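Local atomic coordinates of saframycin Mx1 synthetase B (Legionella pneumophila subsp. pneumophila, PDB entry 3KXW), a protein that belongs to the ANL superfamily, is also called a fatty acid AMP ligase, and holds 5'-O-[(S)-(dodecanoyloxy)(hydroxy)phosphoryl]adenosine in its pocket. Residues A[401-406]-A[426-431]; A[411-414]-A[419-422]; A[305-310]-A[318-323]. All blocks are in the same frame, centred on the assembly; numbering follows the deposited sequence.

Interaction 1 of 3, residues A[401-406]-A[426-431]; sequences EIWVQS and GKIKDD
Trp403 carries this contact from the strand side, laying the far corner of its six-membered ring against the chain that runs from Gly426 to Ile428. The touching is by van der Waals packing of carbon against backbone: CZ3 of Trp403 comes within 3.4 Å of Gly426 C, and the neighbouring CH2 lies 3.5 Å from Lys427 N. Both are oblique approaches to the indole, whereas Lys427 C sits at the rim of the ring, in its plane. Gly426, with no side chain of its own, lets the backbone come this close to the corner of the indole.

The apolar part is completed by Ile428, whose CG1 lies 3.9 Å from Trp403 CZ3; the two side chains run antiparallel alongside one another. Here CG1 stands anti to the carbonyl carbon (chi1 -58°), the setting that places this branch beside the indole.

The polar interactions steady the two sides separately, for no hydrogen bond crosses between them. Trp403 NE1 donates to Glu401 OE1 at 2.9 Å, the N-H approaching from above the carboxylate plane, and this bond limits rotation of the indole. The same oxygen forms a salt bridge with Arg439, while Glu401 OE2 accepts from the backbone N of Gly441. Across from the strand, a type II beta turn from Ile428 to Asp431 is closed by Asp431 N bonding to Ile428 O at 2.9 Å. The exposed Lys427 directs its amino group to the carbonyl O of Ala435.

The contact thus packs the loop that follows helix 417-424 onto strand 400-405 of an antiparallel sheet, where strand 382-386 contributes Ile386 beside Trp403 and Ile428, and Arg439 of strand 438-440 also borders the indole.

Interaction 2 of 3, residues A[411-414]-A[419-422]; sequences KGYW and ETRH
Thr420 reaches from the helix to the backbone of Gly412 and Tyr413, and its two branches make the tight part of the contact. The hydroxyl OG1 accepts the backbone N-H of Tyr413 at 2.8 Å, in a nearly straight bond (N-H...O 170°). A torsion that leaves OG1 anti to the carbonyl carbon (chi1 -69°) turns the methyl, itself anti to the backbone N, to the preceding residue of the loop, where CG2 packs 3.7 Å from Gly412 CA. The backbone of Gly412 (phi 145°, psi -170°) lies in a region open to glycine, and the methyl rests directly on it. OG1 is engaged a second time, by the carbonyl O of Gln416, just before the start of the helix.

Around the tyrosine ring the contact is by ordinary packing. Glu419 O lies at the ring edge, near its plane, 3.7 Å from Tyr413 CE2, and Glu419 CB stands 4.0 Å from Tyr413 CD2. The looser, solvent-facing side belongs to the partly exposed Glu419, whose carboxylate turns to a salt bridge with Lys183, and to exposed Lys411, which points away from the helix.

The 411-414 loop runs beside strand 184-188, with backbone bonds to Met186 and Gly184, and so joins that strand to helix 417-424. Tyr413 lies between them: its hydroxyl bonds to Glu331, while its ring meets Phe424 at the end of the helix edge-to-face.

Interaction 3 of 3, residues A[305-310]-A[318-323]; sequences TMEHFY and FRKEAF
Phe309 directs its ring edge at the face of Phe318 in a T-shaped pair, with centroids 5.0 Å apart and planes at 86°. Phe323 completes the aromatic cluster, its CZ 3.6 Å from Phe309 CD2. One face of the Phe323 ring is covered by Phe318 CZ and the opposite face by selenomethionine Met306, whose CG stands 3.5 Å from the ring centroid, almost on the normal, in a CH-pi contact. With the chain extended about CB-CG (chi2 -180°), SE follows CG over the same face in a Met-aromatic contact.

Lys320 bounds the cluster on its more polar side. Its CB lies over one face of Tyr310, 4.0 Å from the ring centroid, and the extended chain carries NZ to Glu307 OE1 at 2.9 Å, on the anti side and somewhat out of the carboxylate plane. Glu303 gives NZ a second acidic partner, and Gln311 holds the other oxygen of Glu307.

Farther out, Tyr271 of helix 269-277 meets both Phe309 and Phe323 edge-to-face, and Trp291 does the same to Phe318. Helix 303-313 is thereby packed against the connection entering strand 323-328, with Ala294 of the adjacent parallel strand 293-296 touching Phe318 and Phe323.

From the N terminus, interaction 3 comes first: it closes the short connection from helix 303-313 to strand 323-328, in a mixed sheet, before the other two begin. The chain then reaches strand 400-405, where interaction 1 opens a longer loop that returns only after helix 417-424. Interaction 2 is nested inside that loop, joining the approach to this helix to the helix itself. The centres of interactions 1 and 2 are about 15 Å apart; the first joins the loop after the helix to the antiparallel sheet, the second the helix to the loop beside strand 184-188. Interaction 3 lies on the opposite side of the chain's centre from interaction 2, their centres about 38 Å apart.

Interaction 1 of 3, residues A[401-406]-A[426-431]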
loop_
_atom_site.group_PDB
_atom_site.type_symbol
_atom_site.label_atom_id
_atom_site.label_comp_id
_atom_site.label_asym_id
_atom_site.label_seq_id
_atom_site.Cartn_x
_atom_site.Cartn_y
_atom_site.Cartn_z
ATOM N N GLU A 401 -18.989 -10.321 -7.664
ATOM C CA GLU A 401 -17.616 -10.375 -7.211
ATOM C C GLU A 401 -16.648 -10.210 -8.373
ATOM O O GLU A 401 -16.871 -10.713 -9.468
ATOM C CB GLU A 401 -17.314 -11.656 -6.435
ATOM C CG GLU A 401 -15.912 -11.650 -5.822
ATOM C CD GLU A 401 -15.589 -12.927 -5.046
ATOM O OE1 GLU A 401 -16.240 -13.970 -5.280
ATOM O OE2 GLU A 401 -14.674 -12.907 -4.206
ATOM N N ILE A 402 -15.563 -9.488 -8.117
ATOM C CA ILE A 402 -14.550 -9.290 -9.122
ATOM C C ILE A 402 -13.676 -10.533 -9.133
ATOM O O ILE A 402 -13.027 -10.849 -8.142
ATOM C CB ILE A 402 -13.747 -8.009 -8.832
ATOM C CG1 ILE A 402 -14.685 -6.791 -8.968
ATOM C CG2 ILE A 402 -12.528 -7.904 -9.768
ATOM C CD1 ILE A 402 -14.155 -5.500 -8.348
ATOM N N TRP A 403 -13.714 -11.266 -10.238
ATOM C CA TRP A 403 -12.840 -12.426 -10.450
ATOM C C TRP A 403 -11.755 -12.084 -11.475
ATOM O O TRP A 403 -12.023 -11.411 -12.477
ATOM C CB TRP A 403 -13.659 -13.635 -10.960
ATOM C CG TRP A 403 -14.505 -14.277 -9.909
ATOM C CD1 TRP A 403 -15.012 -13.688 -8.797
ATOM C CD2 TRP A 403 -14.961 -15.644 -9.887
ATOM N NE1 TRP A 403 -15.744 -14.602 -8.067
ATOM C CE2 TRP A 403 -15.733 -15.806 -8.722
ATOM C CE3 TRP A 403 -14.803 -16.736 -10.753
ATOM C CZ2 TRP A 403 -16.317 -17.030 -8.372
ATOM C CZ3 TRP A 403 -15.388 -17.946 -10.415
ATOM C CH2 TRP A 403 -16.143 -18.082 -9.239
ATOM N N VAL A 404 -10.543 -12.575 -11.241
ATOM C CA VAL A 404 -9.395 -12.187 -12.058
ATOM C C VAL A 404 -8.666 -13.402 -12.595
ATOM O O VAL A 404 -8.555 -14.403 -11.899
ATOM C CB VAL A 404 -8.416 -11.343 -11.229
ATOM C CG1 VAL A 404 -7.216 -10.927 -12.066
ATOM C CG2 VAL A 404 -9.148 -10.129 -10.653
ATOM N N GLN A 405 -8.169 -13.310 -13.826
ATOM C CA GLN A 405 -7.299 -14.351 -14.395
ATOM C C GLN A 405 -6.195 -13.758 -15.251
ATOM O O GLN A 405 -6.458 -12.901 -16.092
ATOM C CB GLN A 405 -8.110 -15.372 -15.231
ATOM C CG GLN A 405 -7.223 -16.275 -16.100
ATOM C CD GLN A 405 -8.012 -17.362 -16.816
ATOM O OE1 GLN A 405 -8.923 -17.078 -17.606
ATOM N NE2 GLN A 405 -7.665 -18.616 -16.547
ATOM N N SER A 406 -4.960 -14.209 -15.033
ATOM C CA SER A 406 -3.852 -13.876 -15.920
ATOM C C SER A 406 -2.567 -14.483 -15.366
ATOM O O SER A 406 -2.548 -15.039 -14.265
ATOM C CB SER A 406 -3.655 -12.350 -16.036
ATOM O OG SER A 406 -2.843 -11.850 -14.967
ATOM N N GLY A 426 -11.507 -20.199 -7.983
ATOM C CA GLY A 426 -12.842 -19.824 -8.403
ATOM C C GLY A 426 -13.247 -20.503 -9.705
ATOM O O GLY A 426 -12.510 -20.472 -10.671
ATOM N N LYS A 427 -14.422 -21.127 -9.730
ATOM C CA LYS A 427 -14.895 -21.781 -10.960
ATOM C C LYS A 427 -16.296 -21.323 -11.292
ATOM O O LYS A 427 -17.162 -21.277 -10.418
ATOM C CB LYS A 427 -14.899 -23.312 -10.824
ATOM C CG LYS A 427 -13.534 -23.947 -10.818
ATOM C CD LYS A 427 -12.875 -23.860 -12.190
ATOM C CE LYS A 427 -13.634 -24.706 -13.211
ATOM N NZ LYS A 427 -12.894 -24.814 -14.510
ATOM N N ILE A 428 -16.517 -21.012 -12.561
ATOM C CA ILE A 428 -17.793 -20.488 -13.005
ATOM C C ILE A 428 -18.732 -21.646 -13.287
ATOM O O ILE A 428 -18.369 -22.589 -13.996
ATOM C CB ILE A 428 -17.647 -19.626 -14.276
ATOM C CG1 ILE A 428 -16.686 -18.452 -14.043
ATOM C CG2 ILE A 428 -19.002 -19.122 -14.741
ATOM C CD1 ILE A 428 -16.415 -17.641 -15.305
ATOM N N LYS A 429 -19.925 -21.565 -12.707
ATOM C CA LYS A 429 -20.973 -22.570 -12.875
ATOM C C LYS A 429 -21.174 -22.909 -14.339
ATOM O O LYS A 429 -21.411 -22.024 -15.165
ATOM C CB LYS A 429 -22.288 -22.073 -12.286
ATOM C CG LYS A 429 -23.386 -23.130 -12.215
ATOM C CD LYS A 429 -24.738 -22.482 -11.934
ATOM C CE LYS A 429 -25.859 -23.526 -11.826
ATOM N NZ LYS A 429 -25.870 -24.473 -12.994
ATOM N N ASP A 430 -21.047 -24.198 -14.645
ATOM C CA ASP A 430 -21.255 -24.724 -15.990
ATOM C C ASP A 430 -20.235 -24.246 -17.019
ATOM O O ASP A 430 -20.479 -24.301 -18.219
ATOM C CB ASP A 430 -22.694 -24.451 -16.445
ATOM C CG ASP A 430 -23.708 -25.188 -15.599
ATOM O OD1 ASP A 430 -23.303 -26.164 -14.935
ATOM O OD2 ASP A 430 -24.897 -24.794 -15.575
ATOM N N ASP A 431 -19.073 -23.802 -16.556
ATOM C CA ASP A 431 -18.033 -23.376 -17.482
ATOM C C ASP A 431 -17.164 -24.555 -17.948
ATOM O O ASP A 431 -16.839 -25.458 -17.164
ATOM C CB ASP A 431 -17.171 -22.290 -16.838
ATOM C CG ASP A 431 -16.123 -21.741 -17.782
ATOM O OD1 ASP A 431 -15.555 -20.675 -17.469
ATOM O OD2 ASP A 431 -15.866 -22.367 -18.836
#

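Interaction 2 of 3, residues A[411-414]-A[419-422]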
loop_
_atom_site.group_PDB
_atom_site.type_symbol
_atom_site.label_atom_id
_atom_site.label_comp_id
_atom_site.label_asym_id
_atom_site.label_seq_id
_atom_site.Cartn_x
_atom_site.Cartn_y
_atom_site.Cartn_z
ATOM N N LYS A 411 0.390 -17.676 -6.817
ATOM C CA LYS A 411 0.348 -19.111 -6.629
ATOM C C LYS A 411 -0.454 -19.586 -5.393
ATOM O O LYS A 411 -0.807 -20.758 -5.277
ATOM C CB LYS A 411 1.803 -19.625 -6.563
ATOM C CG LYS A 411 1.958 -21.112 -6.216
ATOM C CD LYS A 411 1.150 -21.998 -7.137
ATOM C CE LYS A 411 1.584 -23.456 -6.999
ATOM N NZ LYS A 411 0.845 -24.327 -7.975
ATOM N N GLY A 412 -0.738 -18.692 -4.465
ATOM C CA GLY A 412 -1.467 -19.082 -3.272
ATOM C C GLY A 412 -0.964 -18.291 -2.081
ATOM O O GLY A 412 -0.214 -17.342 -2.236
ATOM N N TYR A 413 -1.388 -18.686 -0.893
ATOM C CA TYR A 413 -0.886 -18.113 0.337
ATOM C C TYR A 413 0.066 -19.119 0.978
ATOM O O TYR A 413 -0.276 -20.302 1.102
ATOM C CB TYR A 413 -2.041 -17.858 1.301
ATOM C CG TYR A 413 -3.098 -16.902 0.785
ATOM C CD1 TYR A 413 -2.798 -15.574 0.487
ATOM C CD2 TYR A 413 -4.407 -17.323 0.642
ATOM C CE1 TYR A 413 -3.799 -14.703 0.035
ATOM C CE2 TYR A 413 -5.392 -16.476 0.200
ATOM C CZ TYR A 413 -5.089 -15.166 -0.107
ATOM O OH TYR A 413 -6.124 -14.344 -0.540
ATOM N N TRP A 414 1.235 -18.646 1.404
ATOM C CA TRP A 414 2.241 -19.542 1.978
ATOM C C TRP A 414 1.683 -20.381 3.127
ATOM O O TRP A 414 1.219 -19.841 4.116
ATOM C CB TRP A 414 3.468 -18.766 2.459
ATOM C CG TRP A 414 4.564 -19.698 2.842
ATOM C CD1 TRP A 414 4.890 -20.121 4.098
ATOM C CD2 TRP A 414 5.457 -20.356 1.949
ATOM N NE1 TRP A 414 5.944 -21.002 4.037
ATOM C CE2 TRP A 414 6.310 -21.166 2.731
ATOM C CE3 TRP A 414 5.614 -20.344 0.566
ATOM C CZ2 TRP A 414 7.326 -21.950 2.169
ATOM C CZ3 TRP A 414 6.634 -21.120 0.004
ATOM C CH2 TRP A 414 7.470 -21.916 0.812
ATOM N N GLU A 419 -7.230 -21.602 2.868
ATOM C CA GLU A 419 -7.451 -20.222 2.446
ATOM C C GLU A 419 -7.082 -20.069 0.968
ATOM O O GLU A 419 -7.723 -19.296 0.245
ATOM C CB GLU A 419 -6.647 -19.256 3.316
ATOM C CG GLU A 419 -7.340 -18.902 4.609
ATOM C CD GLU A 419 -8.659 -18.205 4.352
ATOM O OE1 GLU A 419 -8.652 -17.002 4.033
ATOM O OE2 GLU A 419 -9.704 -18.873 4.452
ATOM N N THR A 420 -6.070 -20.816 0.517
ATOM C CA THR A 420 -5.625 -20.769 -0.886
ATOM C C THR A 420 -6.703 -21.309 -1.826
ATOM O O THR A 420 -6.985 -20.720 -2.869
ATOM C CB THR A 420 -4.279 -21.534 -1.106
ATOM O OG1 THR A 420 -3.209 -20.822 -0.472
ATOM C CG2 THR A 420 -3.955 -21.713 -2.598
ATOM N N ARG A 421 -7.324 -22.424 -1.446
ATOM C CA ARG A 421 -8.431 -22.948 -2.229
ATOM C C ARG A 421 -9.637 -21.991 -2.235
ATOM O O ARG A 421 -10.317 -21.857 -3.246
ATOM C CB ARG A 421 -8.882 -24.306 -1.698
ATOM C CG ARG A 421 -10.315 -24.567 -2.106
ATOM C CD ARG A 421 -10.642 -26.016 -2.117
ATOM N NE ARG A 421 -10.260 -26.660 -3.367
ATOM C CZ ARG A 421 -10.888 -27.722 -3.858
ATOM N NH1 ARG A 421 -10.489 -28.275 -4.999
ATOM N NH2 ARG A 421 -11.924 -28.230 -3.194
ATOM N N HIS A 422 -9.881 -21.351 -1.098
ATOM C CA HIS A 422 -10.945 -20.348 -0.904
ATOM C C HIS A 422 -10.826 -19.155 -1.863
ATOM O O HIS A 422 -11.837 -18.584 -2.272
ATOM C CB HIS A 422 -10.918 -19.866 0.557
ATOM C CG HIS A 422 -12.044 -18.946 0.936
ATOM N ND1 HIS A 422 -13.280 -19.405 1.350
ATOM C CD2 HIS A 422 -12.110 -17.593 0.992
ATOM C CE1 HIS A 422 -14.067 -18.375 1.609
ATOM N NE2 HIS A 422 -13.381 -17.262 1.405
#

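Interaction 3 of 3, residues A[305-310]-A[318-323]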
loop_
_atom_site.group_PDB
_atom_site.type_symbol
_atom_site.label_atom_id
_atom_site.label_comp_id
_atom_site.label_asym_id
_atom_site.label_seq_id
_atom_site.Cartn_x
_atom_site.Cartn_y
_atom_site.Cartn_z
ATOM N N THR A 305 -12.263 13.995 -3.525
ATOM C CA THR A 305 -10.834 14.063 -3.249
ATOM C C THR A 305 -10.042 14.620 -4.406
ATOM O O THR A 305 -9.208 15.502 -4.224
ATOM C CB THR A 305 -10.261 12.674 -2.918
ATOM O OG1 THR A 305 -10.905 12.180 -1.744
ATOM C CG2 THR A 305 -8.748 12.750 -2.690
HETATM N N MSE A 306 -10.265 14.087 -5.600
HETATM C CA MSE A 306 -9.455 14.516 -6.732
HETATM C C MSE A 306 -9.788 15.936 -7.172
HETATM O O MSE A 306 -8.912 16.679 -7.621
HETATM C CB MSE A 306 -9.543 13.523 -7.892
HETATM C CG MSE A 306 -8.896 12.214 -7.510
HETATM SE SE MSE A 306 -8.895 10.820 -8.858
HETATM C CE MSE A 306 -10.779 10.377 -8.765
ATOM N N GLU A 307 -11.053 16.308 -7.041
ATOM C CA GLU A 307 -11.466 17.646 -7.437
ATOM C C GLU A 307 -10.866 18.652 -6.462
ATOM O O GLU A 307 -10.362 19.673 -6.898
ATOM C CB GLU A 307 -12.991 17.754 -7.538
ATOM C CG GLU A 307 -13.556 19.166 -7.758
ATOM C CD GLU A 307 -13.162 19.826 -9.077
ATOM O OE1 GLU A 307 -12.639 19.166 -9.993
ATOM O OE2 GLU A 307 -13.395 21.046 -9.203
ATOM N N HIS A 308 -10.906 18.347 -5.159
ATOM C CA HIS A 308 -10.275 19.188 -4.137
ATOM C C HIS A 308 -8.801 19.373 -4.413
ATOM O O HIS A 308 -8.283 20.473 -4.298
ATOM C CB HIS A 308 -10.391 18.585 -2.739
ATOM C CG HIS A 308 -11.737 18.738 -2.106
ATOM N ND1 HIS A 308 -11.995 18.328 -0.819
ATOM C CD2 HIS A 308 -12.898 19.246 -2.582
ATOM C CE1 HIS A 308 -13.259 18.576 -0.522
ATOM N NE2 HIS A 308 -13.831 19.129 -1.577
ATOM N N PHE A 309 -8.124 18.284 -4.761
ATOM C CA PHE A 309 -6.694 18.343 -5.011
ATOM C C PHE A 309 -6.398 19.162 -6.267
ATOM O O PHE A 309 -5.454 19.953 -6.306
ATOM C CB PHE A 309 -6.116 16.931 -5.172
ATOM C CG PHE A 309 -4.622 16.915 -5.238
ATOM C CD1 PHE A 309 -3.876 16.848 -4.076
ATOM C CD2 PHE A 309 -3.970 16.992 -6.455
ATOM C CE1 PHE A 309 -2.471 16.837 -4.108
ATOM C CE2 PHE A 309 -2.571 16.999 -6.506
ATOM C CZ PHE A 309 -1.825 16.905 -5.333
ATOM N N TYR A 310 -7.227 18.971 -7.282
ATOM C CA TYR A 310 -7.030 19.685 -8.534
ATOM C C TYR A 310 -7.179 21.184 -8.315
ATOM O O TYR A 310 -6.331 21.956 -8.751
ATOM C CB TYR A 310 -8.013 19.211 -9.603
ATOM C CG TYR A 310 -8.068 20.166 -10.770
ATOM C CD1 TYR A 310 -6.957 20.357 -11.588
ATOM C CD2 TYR A 310 -9.209 20.893 -11.040
ATOM C CE1 TYR A 310 -6.994 21.246 -12.666
ATOM C CE2 TYR A 310 -9.252 21.782 -12.107
ATOM C CZ TYR A 310 -8.158 21.944 -12.915
ATOM O OH TYR A 310 -8.229 22.843 -13.961
ATOM N N PHE A 318 -0.477 21.513 -11.859
ATOM C CA PHE A 318 -1.152 20.223 -11.793
ATOM C C PHE A 318 -2.389 20.203 -12.685
ATOM O O PHE A 318 -3.219 21.102 -12.608
ATOM C CB PHE A 318 -1.536 19.830 -10.352
ATOM C CG PHE A 318 -2.162 18.456 -10.275
ATOM C CD1 PHE A 318 -1.360 17.319 -10.286
ATOM C CD2 PHE A 318 -3.539 18.303 -10.242
ATOM C CE1 PHE A 318 -1.928 16.040 -10.253
ATOM C CE2 PHE A 318 -4.129 17.041 -10.217
ATOM C CZ PHE A 318 -3.319 15.899 -10.226
ATOM N N ARG A 319 -2.534 19.162 -13.508
ATOM C CA ARG A 319 -3.698 19.027 -14.378
ATOM C C ARG A 319 -4.552 17.839 -13.955
ATOM O O ARG A 319 -4.032 16.781 -13.636
ATOM C CB ARG A 319 -3.267 18.856 -15.848
ATOM C CG ARG A 319 -2.805 20.161 -16.498
ATOM C CD ARG A 319 -2.432 19.989 -17.989
ATOM N NE ARG A 319 -3.575 19.540 -18.769
ATOM C CZ ARG A 319 -3.778 18.282 -19.150
ATOM N NH1 ARG A 319 -2.890 17.340 -18.864
ATOM N NH2 ARG A 319 -4.866 17.970 -19.840
ATOM N N LYS A 320 -5.864 18.003 -13.963
ATOM C CA LYS A 320 -6.726 16.935 -13.449
ATOM C C LYS A 320 -6.640 15.675 -14.294
ATOM O O LYS A 320 -6.895 14.575 -13.787
ATOM C CB LYS A 320 -8.183 17.408 -13.334
ATOM C CG LYS A 320 -9.090 16.458 -12.527
ATOM C CD LYS A 320 -10.503 17.037 -12.318
ATOM C CE LYS A 320 -11.381 16.104 -11.447
ATOM N NZ LYS A 320 -12.807 16.596 -11.310
ATOM N N GLU A 321 -6.290 15.840 -15.573
ATOM C CA GLU A 321 -6.155 14.732 -16.505
ATOM C C GLU A 321 -5.022 13.790 -16.084
ATOM O O GLU A 321 -4.931 12.667 -16.560
ATOM C CB GLU A 321 -5.853 15.255 -17.927
ATOM C CG GLU A 321 -6.993 16.011 -18.596
ATOM C CD GLU A 321 -7.209 17.409 -18.021
ATOM O OE1 GLU A 321 -6.287 17.942 -17.377
ATOM O OE2 GLU A 321 -8.313 17.969 -18.214
ATOM N N ALA A 322 -4.135 14.266 -15.224
ATOM C CA ALA A 322 -3.045 13.422 -14.744
ATOM C C ALA A 322 -3.575 12.275 -13.863
ATOM O O ALA A 322 -2.963 11.196 -13.771
ATOM C CB ALA A 322 -2.037 14.257 -13.966
ATOM N N PHE A 323 -4.713 12.499 -13.207
ATOM C CA PHE A 323 -5.202 11.529 -12.226
ATOM C C PHE A 323 -5.506 10.223 -12.904
ATOM O O PHE A 323 -6.162 10.210 -13.950
ATOM C CB PHE A 323 -6.460 12.026 -11.516
ATOM C CG PHE A 323 -6.183 12.782 -10.254
ATOM C CD1 PHE A 323 -5.487 12.185 -9.209
ATOM C CD2 PHE A 323 -6.651 14.074 -10.080
ATOM C CE1 PHE A 323 -5.267 12.875 -8.027
ATOM C CE2 PHE A 323 -6.411 14.764 -8.919
ATOM C CZ PHE A 323 -5.730 14.152 -7.876
#